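Local coordinates for B-type Cna protein (Enterococcus faecium, PDB 6FWY) that probably serves as a cell-wall-anchored surface adhesin whose thioester domain is thought to bind host targets covalently, although its function has not been established, at residues W103-L108 and K138-K143; W111-N116 and Y147-K152; F159-S164 and A187-T192. All coordinates share one frame; numbering follows the deposited sequence. Where two conformers were deposited one is given.

Interaction 1. Residues W103-L108 and K138-K143; sequences WYATQL and KKAFEK
The side chains of Leu108 and Phe141 cross at about a right angle where two helices of the thioester domain, 99-113 and 131-150, pack against each other. The short segments cross at -48° with their axes 8.4 Å apart, a close approach made possible by alanines facing each other at the interface. Ala105 CB and Ala140 CB meet methyl to methyl at 3.6 Å, and the same Ala105 CB also lies 3.8 Å from the backbone N of Phe141, so the Ala105 methyl reaches the main chain of the other helix.

Next to Ala140 in sequence, Phe141 turns its ring toward Leu108, which lies one turn after Ala105 on the other helix: CG stands anti to the backbone N (chi1 169°), beside its carbonyl carbon, and the CD1-CE1 side is presented to Leu108. The leucine comes at this side of the ring obliquely with its branch point and with CD2, while the carbonyl O of Ala105 lies at the ring edge, near its plane. All four touching residues are buried, and no hydrogen bond joins the segments. Beyond them, Phe141 also meets Tyr145 and Val119, and Leu108 reaches Ile25. The tightest point of the leucine-phenylalanine pair is Leu108 CG against Phe141 CD1, at 3.6 Å.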
# COMPACT_ATOMS: atom_id res chain seq x y z
N TRP A 103 -5.53 17.30 -9.48
CA TRP A 103 -5.35 17.28 -8.03
C TRP A 103 -6.66 17.57 -7.27
O TRP A 103 -6.99 16.84 -6.33
CB TRP A 103 -4.27 18.27 -7.60
CG TRP A 103 -4.37 18.66 -6.15
CD1 TRP A 103 -4.13 17.87 -5.06
CD2 TRP A 103 -4.77 19.93 -5.65
NE1 TRP A 103 -4.35 18.58 -3.91
CE2 TRP A 103 -4.74 19.84 -4.24
CE3 TRP A 103 -5.17 21.12 -6.25
CZ2 TRP A 103 -5.09 20.92 -3.41
CZ3 TRP A 103 -5.51 22.20 -5.44
CH2 TRP A 103 -5.46 22.09 -4.03
N TYR A 104 -7.39 18.61 -7.67
CA TYR A 104 -8.63 18.97 -6.96
C TYR A 104 -9.69 17.88 -7.07
O TYR A 104 -10.40 17.58 -6.10
CB TYR A 104 -9.18 20.30 -7.46
CG TYR A 104 -10.33 20.82 -6.63
CD1 TYR A 104 -10.11 21.52 -5.45
CD2 TYR A 104 -11.64 20.60 -7.03
CE1 TYR A 104 -11.17 22.00 -4.68
CE2 TYR A 104 -12.71 21.08 -6.27
CZ TYR A 104 -12.46 21.77 -5.10
OH TYR A 104 -13.50 22.25 -4.37
N ALA A 105 -9.82 17.30 -8.27
CA ALA A 105 -10.69 16.14 -8.50
C ALA A 105 -10.39 15.03 -7.53
O ALA A 105 -11.30 14.42 -6.98
CB ALA A 105 -10.54 15.62 -9.92
N THR A 106 -9.11 14.78 -7.29
CA THR A 106 -8.70 13.75 -6.36
C THR A 106 -9.05 14.16 -4.92
O THR A 106 -9.55 13.34 -4.15
CB THR A 106 -7.20 13.38 -6.52
OG1 THR A 106 -6.88 13.22 -7.90
CG2 THR A 106 -6.89 12.10 -5.83
N GLN A 107 -8.81 15.41 -4.56
CA GLN A 107 -9.18 15.92 -3.23
C GLN A 107 -10.70 15.84 -2.99
O GLN A 107 -11.15 15.61 -1.87
CB GLN A 107 -8.66 17.37 -3.05
CG GLN A 107 -9.07 18.08 -1.76
CD GLN A 107 -8.62 17.33 -0.51
OE1 GLN A 107 -7.45 17.34 -0.18
NE2 GLN A 107 -9.55 16.69 0.17
N LEU A 108 -11.47 16.04 -4.05
CA LEU A 108 -12.93 15.94 -3.96
C LEU A 108 -13.33 14.50 -3.59
O LEU A 108 -14.12 14.29 -2.69
CB LEU A 108 -13.55 16.40 -5.28
CG LEU A 108 -15.06 16.62 -5.37
CD1 LEU A 108 -15.60 17.54 -4.27
CD2 LEU A 108 -15.30 17.20 -6.76
N LYS A 138 -15.45 17.34 -12.91
CA LYS A 138 -16.51 16.35 -12.70
C LYS A 138 -16.19 14.98 -13.35
O LYS A 138 -16.37 13.94 -12.73
CB LYS A 138 -17.83 16.88 -13.25
CG LYS A 138 -19.03 16.02 -12.91
CD LYS A 138 -20.34 16.67 -13.32
CE LYS A 138 -21.47 15.82 -12.80
NZ LYS A 138 -22.75 16.12 -13.50
N LYS A 139 -15.75 15.02 -14.60
CA LYS A 139 -15.34 13.83 -15.34
C LYS A 139 -14.19 13.09 -14.62
O LYS A 139 -14.27 11.88 -14.40
CB LYS A 139 -14.94 14.23 -16.77
CG LYS A 139 -14.78 13.07 -17.74
CD LYS A 139 -14.07 13.49 -19.02
CE LYS A 139 -13.71 12.30 -19.88
NZ LYS A 139 -14.46 12.30 -21.16
N ALA A 140 -13.15 13.83 -14.24
CA ALA A 140 -12.04 13.27 -13.45
C ALA A 140 -12.48 12.68 -12.12
O ALA A 140 -12.09 11.55 -11.78
CB ALA A 140 -10.95 14.31 -13.22
N PHE A 141 -13.29 13.43 -11.37
CA PHE A 141 -13.90 12.96 -10.11
C PHE A 141 -14.61 11.62 -10.27
O PHE A 141 -14.34 10.68 -9.52
CB PHE A 141 -14.91 13.99 -9.55
CG PHE A 141 -15.74 13.46 -8.41
CD1 PHE A 141 -15.25 13.49 -7.12
CD2 PHE A 141 -16.98 12.89 -8.63
CE1 PHE A 141 -15.98 12.96 -6.06
CE2 PHE A 141 -17.71 12.33 -7.58
CZ PHE A 141 -17.23 12.38 -6.29
N GLU A 142 -15.52 11.54 -11.23
CA GLU A 142 -16.31 10.33 -11.46
C GLU A 142 -15.47 9.12 -11.83
O GLU A 142 -15.76 8.00 -11.41
CB GLU A 142 -17.37 10.58 -12.54
CG GLU A 142 -18.46 11.51 -12.05
CD GLU A 142 -19.41 11.98 -13.13
OE1 GLU A 142 -19.29 11.59 -14.32
OE2 GLU A 142 -20.32 12.76 -12.78
N LYS A 143 -14.43 9.34 -12.63
CA LYS A 143 -13.49 8.27 -12.93
C LYS A 143 -12.82 7.78 -11.64
O LYS A 143 -12.85 6.61 -11.34
CB LYS A 143 -12.43 8.74 -13.93
CG LYS A 143 -11.54 7.61 -14.45
CD LYS A 143 -10.69 8.03 -15.63
CE LYS A 143 -9.33 7.32 -15.66
NZ LYS A 143 -9.37 6.01 -16.36

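Interaction 2. Residues W111-N116 and Y147-K152; sequences WVLAGN and YAKNGK
Leu113 bridges from the last turn of helix 99-113 to Ala148 and Lys149 near the C-terminal end of helix 131-150, a helix-to-helix contact within the thioester domain. Its CB bond is directed at the opposing helix, and CG continues the reach, lying anti to the carbonyl carbon (chi1 -67°). Neither CB nor CG comes close to segment 147-152; the touching is left to the two methyls, which divide the work. CD1 meets the methyl of Ala148, CB, at 4.1 Å, on the buried side of the contact. CD2 turns instead to the aliphatic part of Lys149.

The lysine is folded to meet it: its chain bends at chi2 (-59°) and again at chi3 (-70°), which brings CD back toward the leucine as the two side chains slide past each other in opposite directions. Its ammonium group is engaged elsewhere, in a salt bridge from NZ to Glu77 on helix 76-84. That helix also packs on Leu113 through Glu77 and Phe78, so the leucine lies among three helices. Arg80 of helix 76-84 ties in the other partner through a hydrogen bond from NH2 to Ala148 O.

Just past Leu113 the first helix closes in a Schellman motif. Gly115 takes up a positive phi, and two backbone bonds run back into the last turn, Asn116 N to Trp111 O and Gly115 N to Val112 O. Across the contact itself, the closest pair is Leu113 CD2 and Lys149 CD, 3.9 Å apart.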
# COMPACT_ATOMS: atom_id res chain seq x y z
N TRP A 111 -12.54 13.96 0.12
CA TRP A 111 -13.56 14.56 0.99
C TRP A 111 -14.81 13.69 1.10
O TRP A 111 -15.35 13.50 2.18
CB TRP A 111 -13.93 15.97 0.52
CG TRP A 111 -12.95 17.07 0.89
CD1 TRP A 111 -12.20 17.18 2.04
CD2 TRP A 111 -12.67 18.25 0.13
NE1 TRP A 111 -11.49 18.34 2.03
CE2 TRP A 111 -11.74 19.01 0.87
CE3 TRP A 111 -13.09 18.72 -1.11
CZ2 TRP A 111 -11.23 20.23 0.41
CZ3 TRP A 111 -12.61 19.94 -1.56
CH2 TRP A 111 -11.68 20.67 -0.82
N VAL A 112 -15.25 13.15 -0.04
CA VAL A 112 -16.42 12.27 -0.10
C VAL A 112 -16.16 10.95 0.61
O VAL A 112 -16.94 10.54 1.44
CB VAL A 112 -16.86 12.04 -1.56
CG1 VAL A 112 -17.98 11.00 -1.65
CG2 VAL A 112 -17.33 13.36 -2.17
N LEU A 113 -15.03 10.31 0.33
CA LEU A 113 -14.64 9.06 1.00
C LEU A 113 -14.54 9.22 2.51
O LEU A 113 -14.89 8.31 3.24
CB LEU A 113 -13.32 8.49 0.45
CG LEU A 113 -13.27 7.97 -0.99
CD1 LEU A 113 -11.89 7.38 -1.29
CD2 LEU A 113 -14.34 6.91 -1.23
N ALA A 114 -14.06 10.36 2.96
CA ALA A 114 -13.95 10.65 4.40
C ALA A 114 -15.29 11.02 5.05
O ALA A 114 -15.37 11.19 6.25
CB ALA A 114 -12.92 11.74 4.64
N GLY A 115 -16.34 11.16 4.26
CA GLY A 115 -17.69 11.37 4.77
C GLY A 115 -18.06 12.83 5.04
O GLY A 115 -19.00 13.09 5.77
N ASN A 116 -17.32 13.77 4.46
CA ASN A 116 -17.54 15.19 4.72
C ASN A 116 -18.90 15.69 4.13
O ASN A 116 -19.55 16.56 4.69
CB ASN A 116 -16.43 16.02 4.12
CG ASN A 116 -15.08 15.76 4.76
OD1 ASN A 116 -14.11 16.14 4.16
ND2 ASN A 116 -14.99 14.96 5.80
N TYR A 147 -13.52 4.15 -9.46
CA TYR A 147 -12.42 3.23 -9.20
C TYR A 147 -12.22 3.00 -7.69
O TYR A 147 -12.08 1.87 -7.24
CB TYR A 147 -11.14 3.72 -9.88
CG TYR A 147 -9.96 2.81 -9.62
CD1 TYR A 147 -9.94 1.51 -10.13
CD2 TYR A 147 -8.87 3.24 -8.86
CE1 TYR A 147 -8.87 0.67 -9.90
CE2 TYR A 147 -7.81 2.40 -8.62
CZ TYR A 147 -7.80 1.12 -9.14
OH TYR A 147 -6.74 0.30 -8.89
N ALA A 148 -12.24 4.07 -6.90
CA ALA A 148 -12.09 3.97 -5.44
C ALA A 148 -13.18 3.12 -4.78
O ALA A 148 -12.87 2.26 -3.96
CB ALA A 148 -12.03 5.35 -4.82
N LYS A 149 -14.44 3.35 -5.15
CA LYS A 149 -15.57 2.58 -4.63
C LYS A 149 -15.63 1.16 -5.18
O LYS A 149 -15.84 0.22 -4.42
CB LYS A 149 -16.92 3.25 -4.99
CG LYS A 149 -17.14 4.69 -4.48
CD LYS A 149 -17.05 4.80 -2.97
CE LYS A 149 -18.22 4.15 -2.27
NZ LYS A 149 -17.88 4.00 -0.82
N ASN A 150 -15.47 1.02 -6.49
CA ASN A 150 -15.82 -0.23 -7.19
C ASN A 150 -14.66 -1.03 -7.75
O ASN A 150 -14.88 -2.16 -8.18
CB ASN A 150 -16.84 0.08 -8.31
CG ASN A 150 -18.09 0.77 -7.77
OD1 ASN A 150 -18.70 0.29 -6.83
ND2 ASN A 150 -18.47 1.89 -8.36
N GLY A 151 -13.45 -0.48 -7.75
CA GLY A 151 -12.24 -1.19 -8.22
C GLY A 151 -11.87 -2.32 -7.28
O GLY A 151 -12.33 -2.35 -6.13
N LYS A 152 -11.04 -3.24 -7.76
CA LYS A 152 -10.69 -4.45 -7.00
C LYS A 152 -9.31 -4.43 -6.32
O LYS A 152 -9.08 -5.21 -5.40
CB LYS A 152 -10.72 -5.64 -7.97
CG LYS A 152 -9.46 -5.63 -8.85
CD LYS A 152 -9.57 -6.33 -10.21
CE LYS A 152 -8.54 -5.75 -11.19
NZ LYS A 152 -8.64 -6.41 -12.53

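Interaction 3. Residues F159-S164 and A187-T192; sequences FSITAS and AKLTFT
Phe159 has its CG anti to the backbone N (chi1 174°), which carries the ring out toward Ala187, while Ile161 holds CG1 anti to its carbonyl carbon (chi1 -63°) and extends CD1 toward Leu189 through a straight chi2 of 175°. These side chains fill part of the space between two antiparallel beta-sheets: strand 159-169 is an outermost strand of a five-stranded sheet, and strand 185-191 belongs to the larger one. The facing strands are not hydrogen-bonded to each other. Their nearest alpha carbons, Phe159 CA and Ala187 CA, are 9.3 Å apart, so the contact is sheet-to-sheet packing by side chains alone.

Each strand is hydrogen-bonded within its own sheet, Ser160 and Thr162 to Ala180 and Lys178, and Ala187 and Lys188 to Val214 and Thr238. The alternation of side chains along 159-164 sends Phe159 and Ile161 toward the opposing sheet.

The phenylalanine touches with the far end of its ring: CZ comes to 3.6 Å from Ala187 CB, with CE1 a little farther off, and the methyl approaches the ring obliquely. Leu216 packs on both residues of this pair. Two residues along on either strand, Ile161 and Leu189 lie at a slant to each other. The CB bond of Leu189 does not aim directly at the other strand, but its branch carries CD2 inward. Strand 258-277, of the same larger sheet as 185-191, also contributes, with Ser270 beside Phe159 and Ile161, and Leu273 beside Ile161. The second pair closes with two methyls, Ile161 CD1 and Leu189 CD2, at 4.1 Å.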
# COMPACT_ATOMS: atom_id res chain seq x y z
N PHE A 159 2.50 -13.67 -0.97
CA PHE A 159 3.73 -14.42 -0.70
C PHE A 159 3.47 -15.91 -0.68
O PHE A 159 2.53 -16.38 -0.02
CB PHE A 159 4.36 -13.95 0.62
CG PHE A 159 5.55 -14.76 1.04
CD1 PHE A 159 6.61 -15.01 0.15
CD2 PHE A 159 5.63 -15.26 2.32
CE1 PHE A 159 7.71 -15.75 0.54
CE2 PHE A 159 6.72 -16.02 2.71
CZ PHE A 159 7.78 -16.26 1.83
N SER A 160 4.30 -16.66 -1.39
CA SER A 160 4.20 -18.11 -1.42
C SER A 160 5.56 -18.79 -1.56
O SER A 160 6.48 -18.26 -2.19
CB SER A 160 3.29 -18.54 -2.56
OG SER A 160 3.86 -18.18 -3.81
N ILE A 161 5.66 -19.96 -0.94
CA ILE A 161 6.74 -20.90 -1.15
C ILE A 161 6.09 -22.18 -1.65
O ILE A 161 5.22 -22.72 -0.99
CB ILE A 161 7.53 -21.15 0.15
CG1 ILE A 161 8.19 -19.85 0.62
CG2 ILE A 161 8.55 -22.28 -0.04
CD1 ILE A 161 8.88 -19.91 1.94
N THR A 162 6.52 -22.66 -2.81
CA THR A 162 5.92 -23.82 -3.47
C THR A 162 7.00 -24.83 -3.89
O THR A 162 7.98 -24.45 -4.52
CB THR A 162 5.12 -23.37 -4.71
OG1 THR A 162 4.31 -22.24 -4.35
CG2 THR A 162 4.21 -24.48 -5.24
N ALA A 163 6.82 -26.08 -3.51
CA ALA A 163 7.73 -27.17 -3.89
C ALA A 163 7.64 -27.34 -5.39
O ALA A 163 6.54 -27.37 -5.94
CB ALA A 163 7.34 -28.47 -3.19
N SER A 164 8.79 -27.40 -6.05
CA SER A 164 8.88 -27.57 -7.50
C SER A 164 9.37 -28.95 -7.90
O SER A 164 8.84 -29.55 -8.85
CB SER A 164 9.76 -26.48 -8.12
OG SER A 164 11.02 -26.43 -7.47
N ALA A 187 12.76 -13.46 2.57
CA ALA A 187 12.04 -14.28 3.53
C ALA A 187 13.00 -15.05 4.44
O ALA A 187 14.11 -15.40 4.04
CB ALA A 187 11.11 -15.25 2.82
N LYS A 188 12.53 -15.28 5.66
CA LYS A 188 13.23 -16.03 6.69
C LYS A 188 12.52 -17.36 6.87
O LYS A 188 11.30 -17.40 7.05
CB LYS A 188 13.21 -15.25 8.01
CG LYS A 188 13.70 -16.04 9.23
CD LYS A 188 14.26 -15.16 10.33
CE LYS A 188 15.27 -15.94 11.15
NZ LYS A 188 15.03 -15.70 12.59
N LEU A 189 13.28 -18.46 6.83
CA LEU A 189 12.72 -19.78 7.08
C LEU A 189 12.67 -20.09 8.57
O LEU A 189 13.64 -19.82 9.28
CB LEU A 189 13.54 -20.84 6.33
CG LEU A 189 13.69 -20.62 4.82
CD1 LEU A 189 14.38 -21.82 4.21
CD2 LEU A 189 12.32 -20.43 4.14
N THR A 190 11.55 -20.63 9.03
CA THR A 190 11.41 -21.14 10.39
C THR A 190 11.03 -22.61 10.30
O THR A 190 10.05 -22.97 9.65
CB THR A 190 10.32 -20.39 11.19
OG1 THR A 190 10.74 -19.05 11.41
CG2 THR A 190 10.08 -21.01 12.57
N PHE A 191 11.82 -23.45 10.96
CA PHE A 191 11.55 -24.89 10.99
C PHE A 191 10.67 -25.22 12.18
O PHE A 191 10.97 -24.84 13.30
CB PHE A 191 12.86 -25.67 10.96
CG PHE A 191 13.56 -25.55 9.64
CD1 PHE A 191 13.25 -26.39 8.58
CD2 PHE A 191 14.48 -24.54 9.44
CE1 PHE A 191 13.86 -26.23 7.35
CE2 PHE A 191 15.11 -24.36 8.21
CZ PHE A 191 14.79 -25.20 7.16
N THR A 192 9.56 -25.88 11.89
CA THR A 192 8.52 -26.15 12.88
C THR A 192 8.57 -27.57 13.43
O THR A 192 7.77 -27.92 14.29
CB THR A 192 7.13 -25.87 12.29
OG1 THR A 192 7.02 -26.55 11.03
CG2 THR A 192 6.96 -24.37 12.05

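Interactions 1 and 2 are successive contacts between the same two helices, 99-113 and 131-150, with centres 11 Å apart. They touch directly: Tyr104 OH lies 3.7 Å from Trp111 CZ3, and Phe141 CE1 packs near Val112 CG2. Their segments alternate along the chain, and all four segments belong to the thioester domain. Interaction 3 follows later in the sequence, on the other side of the chain's centre, with its centre 43 Å from that of interaction 1 and 36 Å from that of interaction 2. Strand 159-169 is the next element after helix 131-150, so the chain passes from the helical packing into the sheet-on-sheet part of this elongated molecule.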